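Local coordinates for protein SSD1 (Saccharomyces cerevisiae S288C, PDB 7AM1), which binds untranslated regions of messenger RNAs and represses their translation, as a non-enzymatic pseudonuclease of the RNase II family, at residues K251-K256 with L319-F324; T313-I318 with I714-C719; K255-I260 with A285-W290. All coordinates share one frame; numbering follows the deposited sequence.

Interaction 1 (K251-K256 with L319-F324); sequences KPTDKK and LRDNNF
T253 and D254, just past the end of strand 247-252, meet a single residue, D321, in the last turn of helix 311-321, and the contact illustrates how two parts of one cold-shock domain can be joined largely through water. Direct packing is slight, with 72 Å² buried. Its closer part lies at T253, where the side chains of T253 and D321 run past each other in opposite directions, OG1 of T253 coming to 3.9 Å from OD2 of D321. Behind this pair stands S222 of strand 221-226: its backbone N-H binds OD1 of D321, and its hydroxyl makes a weak bond with that of T253. D321 reaches across because its CG lies anti to the backbone N (chi1 -168°).

The D254 side is looser. One water accepts from the backbone N of D254 at 3.0 Å and donates to OD1 of D321 at 2.8 Å, bridging loop and helix end. A second water sits 2.9 Å from OD2 of D254 and 3.2 Å from OD1 of D321, where acceptors outnumber its protons, so it probably cannot serve all at once. The other oxygen, OD1 of D254, is occupied within its own loop: it closes an Asx turn by accepting from N of K256, which meets it at 2.9 Å from above the carboxylate plane, and NZ of K256 forms a salt bridge with it. A Schellman motif, with N323 as its C-prime residue, ends the helix just beyond D321.

The carboxylates of D254 and D321 remain apart, with OD2 of D254 5.0 Å from OD2 of D321. Their like charges are probably tempered by the two waters, the S222 amide and the K256 ammonium, so the joint seems to rely on polar partners rather than close packing.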
ATOM      1  N   LYS A 251     -21.705   8.535  -6.995  1.00 41.31           N
ATOM      2  CA  LYS A 251     -20.807   7.522  -7.537  1.00 42.19           C
ATOM      3  C   LYS A 251     -19.477   7.576  -6.798  1.00 42.61           C
ATOM      4  O   LYS A 251     -18.707   8.528  -6.999  1.00 43.48           O
ATOM      5  CB  LYS A 251     -20.597   7.743  -9.036  1.00 43.38           C
ATOM      6  CG  LYS A 251     -19.564   6.819  -9.659  1.00 43.91           C
ATOM      7  N   PRO A 252     -19.171   6.616  -5.921  1.00 42.47           N
ATOM      8  CA  PRO A 252     -17.888   6.662  -5.204  1.00 40.71           C
ATOM      9  C   PRO A 252     -16.709   6.445  -6.143  1.00 42.33           C
ATOM     10  O   PRO A 252     -16.745   5.584  -7.026  1.00 41.28           O
ATOM     11  CB  PRO A 252     -18.000   5.517  -4.186  1.00 40.91           C
ATOM     12  CG  PRO A 252     -19.485   5.187  -4.105  1.00 42.48           C
ATOM     13  CD  PRO A 252     -20.022   5.496  -5.470  1.00 42.95           C
ATOM     14  N   THR A 253     -15.641   7.221  -5.932  1.00 44.21           N
ATOM     15  CA  THR A 253     -14.398   6.934  -6.640  1.00 46.66           C
ATOM     16  C   THR A 253     -13.866   5.563  -6.246  1.00 44.66           C
ATOM     17  O   THR A 253     -13.222   4.885  -7.054  1.00 44.55           O
ATOM     18  CB  THR A 253     -13.353   8.015  -6.369  1.00 50.98           C
ATOM     19  OG1 THR A 253     -12.943   7.961  -4.999  1.00 55.83           O
ATOM     20  CG2 THR A 253     -13.914   9.391  -6.666  1.00 49.39           C
ATOM     21  N   ASP A 254     -14.136   5.134  -5.016  1.00 42.29           N
ATOM     22  CA  ASP A 254     -13.795   3.783  -4.590  1.00 41.83           C
ATOM     23  C   ASP A 254     -14.769   2.813  -5.245  1.00 42.49           C
ATOM     24  O   ASP A 254     -15.952   2.775  -4.893  1.00 41.18           O
ATOM     25  CB  ASP A 254     -13.842   3.693  -3.069  1.00 42.50           C
ATOM     26  CG  ASP A 254     -13.449   2.326  -2.545  1.00 42.98           C
ATOM     27  OD1 ASP A 254     -13.309   1.375  -3.344  1.00 43.14           O
ATOM     28  OD2 ASP A 254     -13.272   2.212  -1.316  1.00 43.60           O
ATOM     29  N   LYS A 255     -14.279   2.038  -6.214  1.00 46.40           N
ATOM     30  CA  LYS A 255     -15.138   1.144  -6.980  1.00 50.50           C
ATOM     31  C   LYS A 255     -15.579  -0.083  -6.192  1.00 51.30           C
ATOM     32  O   LYS A 255     -16.394  -0.858  -6.701  1.00 54.34           O
ATOM     33  CB  LYS A 255     -14.421   0.705  -8.257  1.00 55.02           C
ATOM     34  CG  LYS A 255     -14.084   1.849  -9.207  1.00 58.80           C
ATOM     35  CD  LYS A 255     -15.310   2.328  -9.960  1.00 61.88           C
ATOM     36  N   LYS A 256     -15.067  -0.284  -4.980  1.00 47.64           N
ATOM     37  CA  LYS A 256     -15.581  -1.346  -4.127  1.00 47.05           C
ATOM     38  C   LYS A 256     -16.833  -0.926  -3.371  1.00 44.73           C
ATOM     39  O   LYS A 256     -17.394  -1.739  -2.627  1.00 45.50           O
ATOM     40  CB  LYS A 256     -14.504  -1.813  -3.149  1.00 49.07           C
ATOM     41  CG  LYS A 256     -13.274  -2.404  -3.831  1.00 51.65           C
ATOM     42  CD  LYS A 256     -12.315  -2.989  -2.805  1.00 54.51           C
ATOM     43  CE  LYS A 256     -11.394  -1.921  -2.259  1.00 57.30           C
ATOM     44  NZ  LYS A 256     -12.069  -1.143  -1.189  1.00 59.33           N
ATOM     45  N   LEU A 319      -7.784  12.453   1.268  1.00 39.34           N
ATOM     46  CA  LEU A 319      -7.819  12.375   2.724  1.00 40.90           C
ATOM     47  C   LEU A 319      -9.214  12.015   3.224  1.00 39.94           C
ATOM     48  O   LEU A 319      -9.369  11.126   4.072  1.00 39.45           O
ATOM     49  CB  LEU A 319      -7.345  13.696   3.333  1.00 42.81           C
ATOM     50  CG  LEU A 319      -5.839  13.967   3.267  1.00 43.24           C
ATOM     51  CD1 LEU A 319      -5.541  15.406   3.651  1.00 44.01           C
ATOM     52  CD2 LEU A 319      -5.070  13.010   4.167  1.00 43.49           C
ATOM     53  N   ARG A 320     -10.244  12.704   2.716  1.00 39.23           N
ATOM     54  CA  ARG A 320     -11.608  12.449   3.170  1.00 41.01           C
ATOM     55  C   ARG A 320     -12.064  11.045   2.797  1.00 39.56           C
ATOM     56  O   ARG A 320     -12.744  10.374   3.584  1.00 37.91           O
ATOM     57  CB  ARG A 320     -12.589  13.449   2.564  1.00 45.00           C
ATOM     58  CG  ARG A 320     -12.329  14.921   2.775  1.00 51.42           C
ATOM     59  CD  ARG A 320     -12.621  15.370   4.180  1.00 58.36           C
ATOM     60  NE  ARG A 320     -12.145  16.734   4.381  1.00 64.42           N
ATOM     61  CZ  ARG A 320     -12.841  17.818   4.045  1.00 68.95           C
ATOM     62  NH1 ARG A 320     -14.048  17.696   3.509  1.00 70.04           N
ATOM     63  NH2 ARG A 320     -12.341  19.027   4.253  1.00 71.37           N
ATOM     64  N   ASP A 321     -11.748  10.605   1.575  1.00 41.66           N
ATOM     65  CA  ASP A 321     -12.142   9.268   1.151  1.00 43.53           C
ATOM     66  C   ASP A 321     -11.541   8.218   2.061  1.00 42.86           C
ATOM     67  O   ASP A 321     -12.108   7.130   2.221  1.00 43.74           O
ATOM     68  CB  ASP A 321     -11.710   9.013  -0.289  1.00 46.72           C
ATOM     69  CG  ASP A 321     -12.344   7.764  -0.870  1.00 50.76           C
ATOM     70  OD1 ASP A 321     -13.574   7.582  -0.713  1.00 50.83           O
ATOM     71  OD2 ASP A 321     -11.614   6.975  -1.508  1.00 53.36           O
ATOM     72  N   ASN A 322     -10.384   8.512   2.644  1.00 41.08           N
ATOM     73  CA  ASN A 322      -9.752   7.633   3.612  1.00 38.79           C
ATOM     74  C   ASN A 322      -9.998   8.073   5.053  1.00 40.51           C
ATOM     75  O   ASN A 322      -9.223   7.713   5.943  1.00 38.59           O
ATOM     76  CB  ASN A 322      -8.265   7.529   3.292  1.00 38.39           C
ATOM     77  CG  ASN A 322      -8.018   6.759   2.010  1.00 38.08           C
ATOM     78  OD1 ASN A 322      -8.164   5.537   1.975  1.00 38.66           O
ATOM     79  ND2 ASN A 322      -7.672   7.469   0.945  1.00 38.33           N
ATOM     80  N   ASN A 323     -11.050   8.861   5.295  1.00 44.33           N
ATOM     81  CA  ASN A 323     -11.601   9.073   6.637  1.00 48.18           C
ATOM     82  C   ASN A 323     -10.721   9.951   7.516  1.00 48.75           C
ATOM     83  O   ASN A 323     -10.781   9.865   8.745  1.00 48.41           O
ATOM     84  CB  ASN A 323     -11.869   7.734   7.327  1.00 50.73           C
ATOM     85  CG  ASN A 323     -12.799   6.853   6.527  1.00 52.36           C
ATOM     86  OD1 ASN A 323     -13.987   7.143   6.425  1.00 51.70           O
ATOM     87  ND2 ASN A 323     -12.254   5.818   5.894  1.00 53.57           N
ATOM     88  N   PHE A 324      -9.916  10.813   6.907  1.00 49.49           N
ATOM     89  CA  PHE A 324      -9.104  11.781   7.640  1.00 51.00           C
ATOM     90  C   PHE A 324      -9.748  13.154   7.470  1.00 54.36           C
ATOM     91  O   PHE A 324      -9.625  13.783   6.415  1.00 56.62           O
ATOM     92  CB  PHE A 324      -7.658  11.763   7.148  1.00 49.06           C
ATOM     93  CG  PHE A 324      -6.951  10.461   7.405  1.00 47.75           C
ATOM     94  CD1 PHE A 324      -6.436  10.173   8.657  1.00 48.37           C
ATOM     95  CD2 PHE A 324      -6.807   9.523   6.398  1.00 45.61           C
ATOM     96  CE1 PHE A 324      -5.790   8.973   8.902  1.00 46.48           C
ATOM     97  CE2 PHE A 324      -6.166   8.322   6.636  1.00 44.15           C
ATOM     98  CZ  PHE A 324      -5.659   8.046   7.893  1.00 44.71           C
TER
HETATM   99  O   HOH W   1     -15.259   6.589  -2.706  1.00 41.52           O
HETATM  100  O   HOH W   2     -13.510   4.609   0.370  1.00 46.70           O

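Interaction 2 (T313-I318 with I714-C719); sequences TEIDSI and IHLLLC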
ATOM      1  N   THR A 313      -8.013  20.238  -3.993  1.00 49.82           N
ATOM      2  CA  THR A 313      -9.186  19.387  -3.832  1.00 45.98           C
ATOM      3  C   THR A 313      -8.828  17.922  -4.035  1.00 41.85           C
ATOM      4  O   THR A 313      -9.353  17.045  -3.338  1.00 40.55           O
ATOM      5  CB  THR A 313     -10.279  19.805  -4.819  1.00 47.06           C
ATOM      6  OG1 THR A 313     -10.647  21.170  -4.584  1.00 48.87           O
ATOM      7  CG2 THR A 313     -11.510  18.916  -4.672  1.00 46.05           C
ATOM      8  N   GLU A 314      -7.934  17.636  -4.986  1.00 42.44           N
ATOM      9  CA  GLU A 314      -7.511  16.259  -5.219  1.00 43.63           C
ATOM     10  C   GLU A 314      -6.946  15.635  -3.950  1.00 42.56           C
ATOM     11  O   GLU A 314      -7.256  14.482  -3.624  1.00 40.28           O
ATOM     12  CB  GLU A 314      -6.479  16.219  -6.345  1.00 47.73           C
ATOM     13  CG  GLU A 314      -7.066  16.443  -7.734  1.00 51.08           C
ATOM     14  CD  GLU A 314      -6.001  16.561  -8.814  1.00 54.38           C
ATOM     15  OE1 GLU A 314      -4.865  16.978  -8.492  1.00 55.35           O
ATOM     16  OE2 GLU A 314      -6.303  16.247  -9.986  1.00 55.59           O
ATOM     17  N   ILE A 315      -6.120  16.384  -3.215  1.00 42.74           N
ATOM     18  CA  ILE A 315      -5.522  15.855  -1.994  1.00 43.02           C
ATOM     19  C   ILE A 315      -6.556  15.798  -0.877  1.00 42.12           C
ATOM     20  O   ILE A 315      -6.637  14.812  -0.135  1.00 40.72           O
ATOM     21  CB  ILE A 315      -4.302  16.698  -1.583  1.00 44.40           C
ATOM     22  CG1 ILE A 315      -3.276  16.740  -2.716  1.00 46.05           C
ATOM     23  CG2 ILE A 315      -3.685  16.146  -0.291  1.00 44.79           C
ATOM     24  CD1 ILE A 315      -2.787  15.377  -3.168  1.00 46.19           C
ATOM     25  N   ASP A 316      -7.350  16.861  -0.727  1.00 45.29           N
ATOM     26  CA  ASP A 316      -8.420  16.850   0.264  1.00 46.99           C
ATOM     27  C   ASP A 316      -9.348  15.662   0.044  1.00 44.32           C
ATOM     28  O   ASP A 316      -9.779  15.013   1.004  1.00 43.48           O
ATOM     29  CB  ASP A 316      -9.191  18.168   0.195  1.00 52.86           C
ATOM     30  CG  ASP A 316     -10.052  18.413   1.415  1.00 59.24           C
ATOM     31  OD1 ASP A 316     -10.042  17.574   2.339  1.00 61.08           O
ATOM     32  OD2 ASP A 316     -10.743  19.454   1.451  1.00 62.70           O
ATOM     33  N   SER A 317      -9.643  15.349  -1.220  1.00 43.93           N
ATOM     34  CA  SER A 317     -10.539  14.240  -1.529  1.00 43.44           C
ATOM     35  C   SER A 317      -9.916  12.901  -1.156  1.00 40.61           C
ATOM     36  O   SER A 317     -10.608  12.005  -0.657  1.00 39.59           O
ATOM     37  CB  SER A 317     -10.899  14.261  -3.013  1.00 45.87           C
ATOM     38  OG  SER A 317     -11.592  13.083  -3.382  1.00 46.57           O
ATOM     39  N   ILE A 318      -8.612  12.745  -1.397  1.00 38.06           N
ATOM     40  CA  ILE A 318      -7.923  11.528  -0.984  1.00 36.67           C
ATOM     41  C   ILE A 318      -7.998  11.365   0.526  1.00 36.64           C
ATOM     42  O   ILE A 318      -8.255  10.268   1.035  1.00 36.22           O
ATOM     43  CB  ILE A 318      -6.462  11.540  -1.479  1.00 36.80           C
ATOM     44  CG1 ILE A 318      -6.433  11.350  -2.997  1.00 36.87           C
ATOM     45  CG2 ILE A 318      -5.635  10.466  -0.748  1.00 36.43           C
ATOM     46  CD1 ILE A 318      -5.099  11.636  -3.636  1.00 37.34           C
ATOM     47  N   ILE A 714       0.770   9.300  -4.248  1.00 31.94           N
ATOM     48  CA  ILE A 714       1.883   8.976  -5.138  1.00 32.76           C
ATOM     49  C   ILE A 714       1.378   8.800  -6.562  1.00 33.66           C
ATOM     50  O   ILE A 714       1.937   9.355  -7.517  1.00 34.66           O
ATOM     51  CB  ILE A 714       2.611   7.709  -4.657  1.00 31.47           C
ATOM     52  CG1 ILE A 714       3.339   7.961  -3.336  1.00 32.71           C
ATOM     53  CG2 ILE A 714       3.566   7.228  -5.731  1.00 30.06           C
ATOM     54  CD1 ILE A 714       3.835   6.681  -2.677  1.00 33.03           C
ATOM     55  N   HIS A 715       0.331   7.988  -6.726  1.00 34.32           N
ATOM     56  CA  HIS A 715      -0.201   7.696  -8.049  1.00 33.31           C
ATOM     57  C   HIS A 715      -0.611   8.972  -8.759  1.00 32.68           C
ATOM     58  O   HIS A 715      -0.355   9.141  -9.957  1.00 31.72           O
ATOM     59  CB  HIS A 715      -1.392   6.746  -7.912  1.00 33.81           C
ATOM     60  CG  HIS A 715      -2.097   6.458  -9.200  1.00 34.58           C
ATOM     61  ND1 HIS A 715      -3.117   7.251  -9.679  1.00 35.92           N
ATOM     62  CD2 HIS A 715      -1.942   5.459 -10.101  1.00 34.46           C
ATOM     63  CE1 HIS A 715      -3.554   6.758 -10.825  1.00 35.35           C
ATOM     64  NE2 HIS A 715      -2.858   5.670 -11.103  1.00 35.13           N
ATOM     65  N   LEU A 716      -1.229   9.892  -8.023  1.00 34.47           N
ATOM     66  CA  LEU A 716      -1.674  11.153  -8.600  1.00 37.55           C
ATOM     67  C   LEU A 716      -0.491  11.951  -9.133  1.00 37.34           C
ATOM     68  O   LEU A 716      -0.496  12.395 -10.286  1.00 35.12           O
ATOM     69  CB  LEU A 716      -2.447  11.938  -7.541  1.00 39.76           C
ATOM     70  CG  LEU A 716      -3.031  13.302  -7.881  1.00 42.13           C
ATOM     71  CD1 LEU A 716      -4.106  13.156  -8.960  1.00 42.79           C
ATOM     72  CD2 LEU A 716      -3.599  13.950  -6.623  1.00 42.91           C
ATOM     73  N   LEU A 717       0.540  12.137  -8.306  1.00 36.70           N
ATOM     74  CA  LEU A 717       1.697  12.917  -8.728  1.00 36.62           C
ATOM     75  C   LEU A 717       2.488  12.207  -9.816  1.00 36.84           C
ATOM     76  O   LEU A 717       3.062  12.866 -10.691  1.00 37.98           O
ATOM     77  CB  LEU A 717       2.591  13.204  -7.527  1.00 36.08           C
ATOM     78  CG  LEU A 717       3.792  14.118  -7.753  1.00 36.66           C
ATOM     79  CD1 LEU A 717       3.373  15.421  -8.412  1.00 38.25           C
ATOM     80  CD2 LEU A 717       4.502  14.377  -6.425  1.00 36.40           C
ATOM     81  N   LEU A 718       2.526  10.873  -9.784  1.00 36.07           N
ATOM     82  CA  LEU A 718       3.228  10.123 -10.819  1.00 34.64           C
ATOM     83  C   LEU A 718       2.546  10.279 -12.173  1.00 33.97           C
ATOM     84  O   LEU A 718       3.218  10.411 -13.203  1.00 34.02           O
ATOM     85  CB  LEU A 718       3.304   8.647 -10.431  1.00 36.21           C
ATOM     86  CG  LEU A 718       3.986   7.751 -11.465  1.00 39.27           C
ATOM     87  CD1 LEU A 718       5.413   8.205 -11.715  1.00 40.18           C
ATOM     88  CD2 LEU A 718       3.949   6.302 -11.016  1.00 40.73           C
ATOM     89  N   CYS A 719       1.213  10.254 -12.194  1.00 34.09           N
ATOM     90  CA  CYS A 719       0.493  10.448 -13.447  1.00 34.85           C
ATOM     91  C   CYS A 719       0.764  11.832 -14.019  1.00 33.49           C
ATOM     92  O   CYS A 719       0.965  11.988 -15.229  1.00 35.19           O
ATOM     93  CB  CYS A 719      -1.004  10.243 -13.225  1.00 34.50           C
ATOM     94  SG  CYS A 719      -1.477   8.529 -13.007  1.00 36.93           S
TER
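A nearly antiparallel helix pair brings L716 of the long helix 689-725 against E314, I315 and I318 of helix 311-321, which belongs to the second cold-shock domain. The short segments run at 155° to each other with axes 11.4 Å apart, a wide spacing bridged by one leucine that supplies over half of the 149 Å² buried.

Because CG of L716 stands anti to its backbone nitrogen (chi1 -180°), both methyls are carried out to the facing helix. E314 meets them with its aliphatic root and its carboxylate: CB lies 3.7 Å from CD2 of L716, while farther along the extended chain CD comes to 3.9 Å from CD1 of the same leucine. Shortening E314 to an alanine would probably leave CD1 of L716 without its cover on this side, since CB touches CD2 alone.

The two isoleucines complete the apolar setting. I318, buried, also leans on A709 and Q712 of helix 689-725, so its contacts on that helix run back toward the N-terminus from L716. CD2 of L716 receives both, with CD1 of I315 at 3.8 Å and CD1 of I318 at 4.1 Å.

Interaction 3 (K255-I260 with A285-W290); sequences KKVPLI and ASIKRW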
ATOM      1  N   LYS A 255     -14.279   2.038  -6.214  1.00 46.40           N
ATOM      2  CA  LYS A 255     -15.138   1.144  -6.980  1.00 50.50           C
ATOM      3  C   LYS A 255     -15.579  -0.083  -6.192  1.00 51.30           C
ATOM      4  O   LYS A 255     -16.394  -0.858  -6.701  1.00 54.34           O
ATOM      5  CB  LYS A 255     -14.421   0.705  -8.257  1.00 55.02           C
ATOM      6  CG  LYS A 255     -14.084   1.849  -9.207  1.00 58.80           C
ATOM      7  CD  LYS A 255     -15.310   2.328  -9.960  1.00 61.88           C
ATOM      8  N   LYS A 256     -15.067  -0.284  -4.980  1.00 47.64           N
ATOM      9  CA  LYS A 256     -15.581  -1.346  -4.127  1.00 47.05           C
ATOM     10  C   LYS A 256     -16.833  -0.926  -3.371  1.00 44.73           C
ATOM     11  O   LYS A 256     -17.394  -1.739  -2.627  1.00 45.50           O
ATOM     12  CB  LYS A 256     -14.504  -1.813  -3.149  1.00 49.07           C
ATOM     13  CG  LYS A 256     -13.274  -2.404  -3.831  1.00 51.65           C
ATOM     14  CD  LYS A 256     -12.315  -2.989  -2.805  1.00 54.51           C
ATOM     15  CE  LYS A 256     -11.394  -1.921  -2.259  1.00 57.30           C
ATOM     16  NZ  LYS A 256     -12.069  -1.143  -1.189  1.00 59.33           N
ATOM     17  N   VAL A 257     -17.279   0.307  -3.555  1.00 41.41           N
ATOM     18  CA  VAL A 257     -18.452   0.852  -2.880  1.00 40.27           C
ATOM     19  C   VAL A 257     -19.551   0.996  -3.929  1.00 42.47           C
ATOM     20  O   VAL A 257     -19.301   1.589  -4.984  1.00 41.75           O
ATOM     21  CB  VAL A 257     -18.155   2.212  -2.222  1.00 38.85           C
ATOM     22  CG1 VAL A 257     -19.352   2.675  -1.395  1.00 37.92           C
ATOM     23  CG2 VAL A 257     -16.898   2.139  -1.357  1.00 40.51           C
ATOM     24  N   PRO A 258     -20.749   0.474  -3.691  1.00 46.31           N
ATOM     25  CA  PRO A 258     -21.806   0.598  -4.699  1.00 46.55           C
ATOM     26  C   PRO A 258     -22.271   2.039  -4.829  1.00 44.18           C
ATOM     27  O   PRO A 258     -21.994   2.892  -3.981  1.00 41.95           O
ATOM     28  CB  PRO A 258     -22.925  -0.302  -4.157  1.00 49.04           C
ATOM     29  CG  PRO A 258     -22.711  -0.319  -2.686  1.00 49.93           C
ATOM     30  CD  PRO A 258     -21.223  -0.203  -2.469  1.00 48.92           C
ATOM     31  N   LEU A 259     -22.985   2.303  -5.923  1.00 43.84           N
ATOM     32  CA  LEU A 259     -23.686   3.569  -6.054  1.00 45.20           C
ATOM     33  C   LEU A 259     -24.575   3.780  -4.837  1.00 44.42           C
ATOM     34  O   LEU A 259     -25.179   2.836  -4.317  1.00 45.58           O
ATOM     35  CB  LEU A 259     -24.534   3.600  -7.328  1.00 48.27           C
ATOM     36  CG  LEU A 259     -23.794   3.635  -8.664  1.00 51.45           C
ATOM     37  CD1 LEU A 259     -24.791   3.535  -9.822  1.00 53.69           C
ATOM     38  CD2 LEU A 259     -22.937   4.887  -8.785  1.00 52.21           C
ATOM     39  N   ILE A 260     -24.643   5.022  -4.375  1.00 43.87           N
ATOM     40  CA  ILE A 260     -25.410   5.383  -3.191  1.00 43.88           C
ATOM     41  C   ILE A 260     -26.550   6.290  -3.622  1.00 46.26           C
ATOM     42  O   ILE A 260     -26.330   7.287  -4.319  1.00 46.53           O
ATOM     43  CB  ILE A 260     -24.537   6.074  -2.130  1.00 42.20           C
ATOM     44  CG1 ILE A 260     -23.356   5.180  -1.744  1.00 42.67           C
ATOM     45  CG2 ILE A 260     -25.388   6.425  -0.918  1.00 42.06           C
ATOM     46  CD1 ILE A 260     -22.283   5.882  -0.913  1.00 43.01           C
ATOM     47  N   ALA A 285     -19.788  11.614   0.785  1.00 44.95           N
ATOM     48  CA  ALA A 285     -21.055  11.024   1.189  1.00 46.77           C
ATOM     49  C   ALA A 285     -20.818   9.947   2.242  1.00 47.02           C
ATOM     50  O   ALA A 285     -19.700   9.460   2.428  1.00 45.65           O
ATOM     51  CB  ALA A 285     -21.799  10.430  -0.016  1.00 48.12           C
ATOM     52  N   SER A 286     -21.896   9.582   2.934  1.00 46.45           N
ATOM     53  CA  SER A 286     -21.889   8.472   3.874  1.00 46.63           C
ATOM     54  C   SER A 286     -23.105   7.595   3.617  1.00 44.56           C
ATOM     55  O   SER A 286     -24.127   8.062   3.111  1.00 42.46           O
ATOM     56  CB  SER A 286     -21.905   8.955   5.338  1.00 51.41           C
ATOM     57  OG  SER A 286     -20.686   9.594   5.678  1.00 54.62           O
ATOM     58  N   ILE A 287     -22.980   6.316   3.953  1.00 46.37           N
ATOM     59  CA  ILE A 287     -24.078   5.370   3.795  1.00 47.67           C
ATOM     60  C   ILE A 287     -24.856   5.313   5.103  1.00 48.41           C
ATOM     61  O   ILE A 287     -24.286   5.044   6.167  1.00 49.39           O
ATOM     62  CB  ILE A 287     -23.553   3.980   3.393  1.00 48.21           C
ATOM     63  CG1 ILE A 287     -23.010   4.020   1.960  1.00 47.09           C
ATOM     64  CG2 ILE A 287     -24.648   2.936   3.532  1.00 49.55           C
ATOM     65  CD1 ILE A 287     -22.317   2.751   1.526  1.00 46.51           C
ATOM     66  N   LYS A 288     -26.165   5.546   5.019  1.00 49.00           N
ATOM     67  CA  LYS A 288     -27.034   5.627   6.186  1.00 53.54           C
ATOM     68  C   LYS A 288     -27.851   4.361   6.413  1.00 55.30           C
ATOM     69  O   LYS A 288     -28.046   3.958   7.561  1.00 57.52           O
ATOM     70  CB  LYS A 288     -27.972   6.830   6.063  1.00 60.18           C
ATOM     71  CG  LYS A 288     -28.026   7.670   7.327  1.00 68.47           C
ATOM     72  CD  LYS A 288     -29.183   8.659   7.313  1.00 75.94           C
ATOM     73  CE  LYS A 288     -29.255   9.434   8.624  1.00 81.31           C
ATOM     74  NZ  LYS A 288     -30.374  10.412   8.642  1.00 85.01           N
ATOM     75  N   ARG A 289     -28.378   3.745   5.361  1.00 58.35           N
ATOM     76  CA  ARG A 289     -29.225   2.575   5.543  1.00 61.23           C
ATOM     77  C   ARG A 289     -29.239   1.776   4.250  1.00 56.00           C
ATOM     78  O   ARG A 289     -29.012   2.311   3.163  1.00 54.33           O
ATOM     79  CB  ARG A 289     -30.660   2.952   5.934  1.00 69.34           C
ATOM     80  CG  ARG A 289     -31.395   3.745   4.864  1.00 77.10           C
ATOM     81  CD  ARG A 289     -32.712   4.333   5.365  1.00 86.18           C
ATOM     82  NE  ARG A 289     -33.483   4.878   4.250  1.00 92.40           N
ATOM     83  CZ  ARG A 289     -34.299   4.169   3.475  1.00 96.45           C
ATOM     84  NH1 ARG A 289     -34.485   2.872   3.692  1.00 96.80           N
ATOM     85  NH2 ARG A 289     -34.937   4.761   2.477  1.00 98.86           N
ATOM     86  N   TRP A 290     -29.523   0.482   4.385  1.00 53.59           N
ATOM     87  CA  TRP A 290     -29.681  -0.397   3.228  1.00 50.84           C
ATOM     88  C   TRP A 290     -30.610  -1.528   3.631  1.00 51.74           C
ATOM     89  O   TRP A 290     -30.168  -2.581   4.112  1.00 52.17           O
ATOM     90  CB  TRP A 290     -28.340  -0.937   2.737  1.00 48.66           C
ATOM     91  CG  TRP A 290     -28.415  -1.550   1.374  1.00 49.28           C
ATOM     92  CD1 TRP A 290     -29.543  -1.800   0.641  1.00 51.38           C
ATOM     93  CD2 TRP A 290     -27.314  -1.994   0.580  1.00 49.05           C
ATOM     94  NE1 TRP A 290     -29.206  -2.371  -0.560  1.00 51.45           N
ATOM     95  CE2 TRP A 290     -27.844  -2.504  -0.621  1.00 49.47           C
ATOM     96  CE3 TRP A 290     -25.929  -2.015   0.770  1.00 48.36           C
ATOM     97  CZ2 TRP A 290     -27.039  -3.027  -1.626  1.00 49.82           C
ATOM     98  CZ3 TRP A 290     -25.132  -2.530  -0.232  1.00 48.79           C
ATOM     99  CH2 TRP A 290     -25.688  -3.031  -1.413  1.00 49.25           C
TER
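I260 and I287 carry this contact on the OB-fold barrel of the second cold-shock domain, where they serve as a compact example of how a loop that re-enters a sheet is tied to a strand it does not pair with. I260 opens strand 260-263, at one edge of the five-stranded antiparallel sheet; I287 lies on strand 281-289, and strands 247-252 and 221-226 lie between the two in the sheet order. The touching parts run at 79° to one another, and what meets across them is side chain against side chain.

The two isoleucines bury about 60 Å² each and cross at an angle. Each sets CG1 beside its backbone nitrogen, with chi1 of -57° in I260 and -70° in I287, and then runs on extended. For I287 this brings the end of a chain whose root points past the loop in toward it. The meeting is tight: CD1 of I260 lies 3.5 Å from CG1 of I287, closer than ordinary carbon packing, and CD1 of I260 is also 4.0 Å from CD1 of I287. V257 adds a lighter touch, its CG1 coming to 4.2 Å from CD1 of I287 as the two chains slide past each other. F221 of strand 221-226 is touched by V257, I260 and I287 alike and so gives the cluster a common support.

P258 is the third contributor, with 35 Å² buried, and it belongs to the more open side of the contact. Its partner W290 follows a classic beta bulge, in which K288 and R289 both face F298 of the adjoining strand. The indole has its own partner, NE1 bonding the backbone carbonyl of S294. Toward this ring the proline comes obliquely, with CG of P258 at 4.1 Å from CZ3 of W290.

How the interactions relate
Interactions 1 and 3 lie within one cold-shock domain, their centres about 10 Å apart. They share K255 and K256, and they touch directly where CG of P252 packs 3.7 Å from CG1 of V257. Interactions 1 and 2, with centres about 12 Å apart, share helix 311-321: its last turn faces the 251-256 loop, and the turns before it face helix 689-725. Interactions 2 and 3 do not touch, with centres about 22 Å and nearest atoms about 9 Å apart. Pentaethylene glycol, probably from the crystallisation liquor, is bound at two separate places, about 4 Å from the side chain of I315 in one and about 6 Å from that of W290 in the other.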